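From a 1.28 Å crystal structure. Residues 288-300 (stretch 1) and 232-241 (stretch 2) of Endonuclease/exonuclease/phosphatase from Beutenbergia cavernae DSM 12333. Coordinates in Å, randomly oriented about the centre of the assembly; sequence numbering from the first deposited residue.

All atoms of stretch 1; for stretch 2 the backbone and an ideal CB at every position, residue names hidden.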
# COMPACT_ATOMS: atom_id res chain seq x y z
N SER A 288 4.60 -16.04 15.31
CA SER A 288 3.34 -15.73 14.64
C SER A 288 2.35 -15.11 15.62
O SER A 288 2.33 -15.49 16.80
CB SER A 288 2.76 -16.99 14.00
OG SER A 288 3.65 -17.49 13.02
N PRO A 289 1.50 -14.18 15.15
CA PRO A 289 1.34 -13.72 13.76
C PRO A 289 2.11 -12.44 13.47
O PRO A 289 1.81 -11.75 12.49
CB PRO A 289 -0.15 -13.39 13.72
CG PRO A 289 -0.40 -12.81 15.08
CD PRO A 289 0.46 -13.63 16.03
N HIS A 290 3.09 -12.11 14.30
CA HIS A 290 3.70 -10.79 14.21
C HIS A 290 4.34 -10.41 12.87
O HIS A 290 4.10 -9.30 12.39
CB HIS A 290 4.58 -10.53 15.43
CG HIS A 290 3.78 -10.58 16.68
ND1 HIS A 290 2.92 -9.57 17.04
CD2 HIS A 290 3.60 -11.57 17.59
CE1 HIS A 290 2.29 -9.91 18.15
NE2 HIS A 290 2.68 -11.12 18.50
N PRO A 291 5.09 -11.33 12.23
CA PRO A 291 5.68 -10.95 10.94
C PRO A 291 4.64 -10.75 9.84
O PRO A 291 4.98 -10.20 8.78
CB PRO A 291 6.60 -12.13 10.61
CG PRO A 291 6.93 -12.72 11.94
CD PRO A 291 5.66 -12.60 12.73
N ASP A 292 3.41 -11.19 10.07
CA ASP A 292 2.34 -11.04 9.09
C ASP A 292 1.60 -9.71 9.21
O ASP A 292 0.86 -9.33 8.30
CB ASP A 292 1.33 -12.18 9.23
CG ASP A 292 1.98 -13.54 9.15
OD1 ASP A 292 2.73 -13.78 8.17
OD2 ASP A 292 1.78 -14.35 10.08
N ARG A 293 1.81 -8.99 10.32
CA ARG A 293 1.05 -7.78 10.62
C ARG A 293 1.61 -6.53 9.93
O ARG A 293 1.90 -5.51 10.56
CB ARG A 293 0.90 -7.60 12.13
CG ARG A 293 -0.06 -8.62 12.72
CD ARG A 293 -0.30 -8.40 14.19
NE ARG A 293 -1.41 -9.22 14.65
CZ ARG A 293 -1.77 -9.37 15.91
NH1 ARG A 293 -1.08 -8.76 16.87
NH2 ARG A 293 -2.80 -10.15 16.22
N ARG A 294 1.75 -6.65 8.61
CA ARG A 294 2.11 -5.55 7.74
C ARG A 294 0.82 -5.12 7.07
O ARG A 294 0.28 -5.85 6.22
CB ARG A 294 3.14 -6.02 6.70
CG ARG A 294 3.63 -4.92 5.77
CD ARG A 294 4.76 -5.40 4.89
NE ARG A 294 4.30 -6.36 3.88
CZ ARG A 294 3.99 -6.03 2.62
NH1 ARG A 294 4.07 -4.77 2.21
NH2 ARG A 294 3.60 -6.97 1.77
N ILE A 295 0.29 -3.96 7.47
CA ILE A 295 -1.03 -3.53 7.04
C ILE A 295 -1.04 -2.10 6.51
O ILE A 295 -2.09 -1.60 6.10
CB ILE A 295 -2.09 -3.70 8.17
CG1 ILE A 295 -1.72 -2.86 9.40
CG2 ILE A 295 -2.28 -5.17 8.54
CD1 ILE A 295 -2.81 -2.83 10.45
N ASP A 296 0.13 -1.46 6.52
CA ASP A 296 0.32 -0.13 5.94
C ASP A 296 1.17 -0.34 4.69
O ASP A 296 2.19 -1.02 4.76
CB ASP A 296 1.08 0.76 6.91
CG ASP A 296 0.30 1.05 8.19
OD1 ASP A 296 0.36 0.24 9.15
OD2 ASP A 296 -0.35 2.12 8.26
N TYR A 297 0.73 0.21 3.56
CA TYR A 297 1.32 -0.10 2.27
C TYR A 297 1.61 1.14 1.45
O TYR A 297 0.94 2.17 1.59
CB TYR A 297 0.34 -0.94 1.44
CG TYR A 297 -0.01 -2.30 1.98
CD1 TYR A 297 0.65 -3.44 1.53
CD2 TYR A 297 -1.05 -2.47 2.89
CE1 TYR A 297 0.31 -4.69 1.99
CE2 TYR A 297 -1.40 -3.72 3.35
CZ TYR A 297 -0.71 -4.83 2.90
OH TYR A 297 -1.05 -6.09 3.32
N VAL A 298 2.57 1.01 0.54
CA VAL A 298 2.73 1.93 -0.58
C VAL A 298 2.68 1.09 -1.85
O VAL A 298 3.56 0.26 -2.08
CB VAL A 298 4.05 2.73 -0.50
CG1 VAL A 298 4.19 3.62 -1.73
CG2 VAL A 298 4.10 3.54 0.79
N PHE A 299 1.64 1.30 -2.65
CA PHE A 299 1.51 0.66 -3.95
C PHE A 299 1.86 1.67 -5.04
O PHE A 299 1.55 2.86 -4.90
CB PHE A 299 0.07 0.16 -4.17
CG PHE A 299 -0.25 -1.10 -3.42
CD1 PHE A 299 0.03 -2.34 -3.98
CD2 PHE A 299 -0.84 -1.06 -2.16
CE1 PHE A 299 -0.25 -3.51 -3.31
CE2 PHE A 299 -1.13 -2.24 -1.48
CZ PHE A 299 -0.82 -3.46 -2.05
N ALA A 300 2.49 1.21 -6.11
CA ALA A 300 2.90 2.10 -7.19
C ALA A 300 2.48 1.53 -8.54
O ALA A 300 2.39 0.31 -8.71
CB ALA A 300 4.41 2.35 -7.17
N UNK A 232 -0.60 4.65 -4.25
CA UNK A 232 -1.73 4.43 -3.35
C UNK A 232 -1.12 4.03 -2.02
O UNK A 232 -0.37 3.06 -1.95
CB UNK A 232 -2.70 3.37 -3.88
N UNK A 233 -1.42 4.79 -0.98
CA UNK A 233 -0.77 4.57 0.29
C UNK A 233 -1.74 4.70 1.44
O UNK A 233 -2.68 5.49 1.40
CB UNK A 233 0.39 5.55 0.47
N UNK A 234 -1.47 3.94 2.49
CA UNK A 234 -2.17 4.09 3.75
C UNK A 234 -2.34 2.79 4.49
O UNK A 234 -1.80 1.75 4.11
CB UNK A 234 -3.54 4.72 3.51
N UNK A 235 -3.11 2.88 5.56
CA UNK A 235 -3.41 1.75 6.41
C UNK A 235 -4.61 1.02 5.80
O UNK A 235 -5.76 1.39 6.00
CB UNK A 235 -3.69 2.19 7.85
N UNK A 236 -4.31 -0.01 5.01
CA UNK A 236 -5.38 -0.76 4.37
C UNK A 236 -6.01 -1.77 5.31
O UNK A 236 -7.06 -2.34 4.99
CB UNK A 236 -4.85 -1.47 3.12
N UNK A 237 -5.38 -2.00 6.46
CA UNK A 237 -5.96 -2.87 7.48
C UNK A 237 -6.17 -4.31 7.03
O UNK A 237 -7.01 -5.03 7.58
CB UNK A 237 -7.30 -2.29 7.94
N UNK A 238 -5.41 -4.73 6.02
CA UNK A 238 -5.44 -6.10 5.55
C UNK A 238 -4.03 -6.64 5.48
O UNK A 238 -3.10 -5.91 5.12
CB UNK A 238 -6.13 -6.20 4.19
N UNK A 239 -3.86 -7.91 5.83
CA UNK A 239 -2.63 -8.61 5.50
C UNK A 239 -2.64 -8.91 4.00
O UNK A 239 -3.64 -8.71 3.32
CB UNK A 239 -2.48 -9.89 6.32
N UNK A 240 -1.53 -9.44 3.49
CA UNK A 240 -1.52 -9.88 2.10
C UNK A 240 -2.18 -11.25 1.91
O UNK A 240 -2.58 -11.58 0.79
CB UNK A 240 -0.08 -9.93 1.58
N UNK A 241 -2.31 -12.03 2.99
CA UNK A 241 -2.90 -13.36 2.90
C UNK A 241 -3.97 -13.53 3.97
O UNK A 241 -3.98 -12.82 4.98
CB UNK A 241 -1.83 -14.44 3.04

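Stretch 2 runs antiparallel to the strand 296-300, and its first positions are fixed by backbone pairing. At position 232 the amide donates to Phe-299 O (N to O 2.9 Å) and the carbonyl accepts from Phe-299 N (O to N 2.8 Å). Its CB lies on the sheet face that carries Tyr-297 and Phe-299, 4.3 Å from Phe-299 CB, so an apolar chain, branched or aromatic, would suit. The residue is Leu-232, which packs its CB 4.2 Å from Phe-299 CB.

Position 233 points to the other face, with its ideal CB 3.6 Å from Tyr-297 O and 4.2 Å from Val-298 CG2. Small or modest apolar residues fit; Ala-233 makes the light contact with Val-298.

At 234 the backbone again pairs both ways with Tyr-297, N to Tyr-297 O at 3.1 Å and O to Tyr-297 N at 3.0 Å. Phi/psi of 147/-172 would jam a CB against the preceding carbonyl, which calls for glycine, and Gly-234 is found as the chain turns its corner.

The ideal CB of 235 sits 3.4 Å from Asp-296 OD2, where a donor might seem the natural choice. The residue is instead Asp-235, whose OD2 lies 4.3 Å from Asp-296 OD2; each carboxylate has hydrogen bonds elsewhere in the structure. Asp-235 OD1 also accepts a weak bond from the backbone N of 237, at 3.1 Å.

Position 236 points sideways, its ideal CB 3.9 Å from Tyr-297 CD2, which favours an apolar chain. Leu-236 reaches both aromatic rings through CD1, 3.8 Å from Tyr-297 CD2 and 3.7 Å from Phe-299 CE2, while its N bonds weakly to Ile-295 O (2.9 Å).

Position 237 points away, and its positive phi (62°) favours Gly, Asn or Asp. Asn-237 adds a second weak bond, N to Ile-295 O at 3.3 Å.

Position 238 also points away, leaving its side chain loosely specified; its carbonyl accepts from the Tyr-297 hydroxyl (O to OH 2.7 Å). Ile-238 brings CG1 to 4.3 Å from Tyr-297 CE2.

At 239 the CA-to-CB bond points away overall, yet Pro-289, Asp-292, Arg-293 and Ile-295 border a broad surface that a large flat chain could cover. Trp-239 does so: Asp-292 CB lies over its six-membered ring, 3.6 Å from the centroid, and Ile-295 CG2 meets the ring edge, 3.8 Å from CD1.

Position 240, sideways near Arg-294 NH2, suits a small polar residue. Thr-240 places CG2 3.5 Å from that NH2, and a water links its OG1 to the guanidinium.

Position 241 is out of reach and unconstrained here; it is Thr-241.

Stretch 2 (232-241) LAGDLNIWTT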
# COMPACT_ATOMS: atom_id res chain seq x y z
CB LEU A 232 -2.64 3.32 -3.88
CG LEU A 232 -3.67 2.77 -2.89
CD1 LEU A 232 -4.65 3.86 -2.43
CD2 LEU A 232 -4.42 1.59 -3.49
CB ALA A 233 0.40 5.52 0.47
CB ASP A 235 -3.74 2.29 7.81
CG ASP A 235 -4.06 1.19 8.81
OD1 ASP A 235 -4.13 0.00 8.44
OD2 ASP A 235 -4.24 1.56 10.00
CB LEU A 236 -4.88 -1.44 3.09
CG LEU A 236 -4.28 -0.50 2.05
CD1 LEU A 236 -3.92 -1.27 0.79
CD2 LEU A 236 -5.23 0.67 1.73
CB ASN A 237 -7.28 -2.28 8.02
CG ASN A 237 -7.09 -1.55 9.33
OD1 ASN A 237 -6.36 -2.00 10.21
ND2 ASN A 237 -7.77 -0.41 9.47
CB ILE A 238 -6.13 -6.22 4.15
CG1 ILE A 238 -5.38 -5.42 3.08
CG2 ILE A 238 -7.59 -5.82 4.25
CD1 ILE A 238 -5.94 -5.63 1.67
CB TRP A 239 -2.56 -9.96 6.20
CG TRP A 239 -2.55 -9.97 7.69
CD1 TRP A 239 -2.70 -8.93 8.56
CD2 TRP A 239 -2.36 -11.14 8.49
NE1 TRP A 239 -2.61 -9.39 9.87
CE2 TRP A 239 -2.41 -10.75 9.84
CE3 TRP A 239 -2.17 -12.49 8.18
CZ2 TRP A 239 -2.27 -11.66 10.88
CZ3 TRP A 239 -2.03 -13.39 9.20
CH2 TRP A 239 -2.08 -12.98 10.54
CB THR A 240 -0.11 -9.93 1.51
OG1 THR A 240 0.70 -10.80 2.31
CG2 THR A 240 0.51 -8.55 1.47
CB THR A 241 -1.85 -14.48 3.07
OG1 THR A 241 -1.16 -14.31 4.32
CG2 THR A 241 -0.87 -14.50 1.92
O HOH W 1 -3.79 -9.05 12.70
O HOH W 2 0.61 -8.58 5.54
O HOH W 3 3.28 -10.20 2.08
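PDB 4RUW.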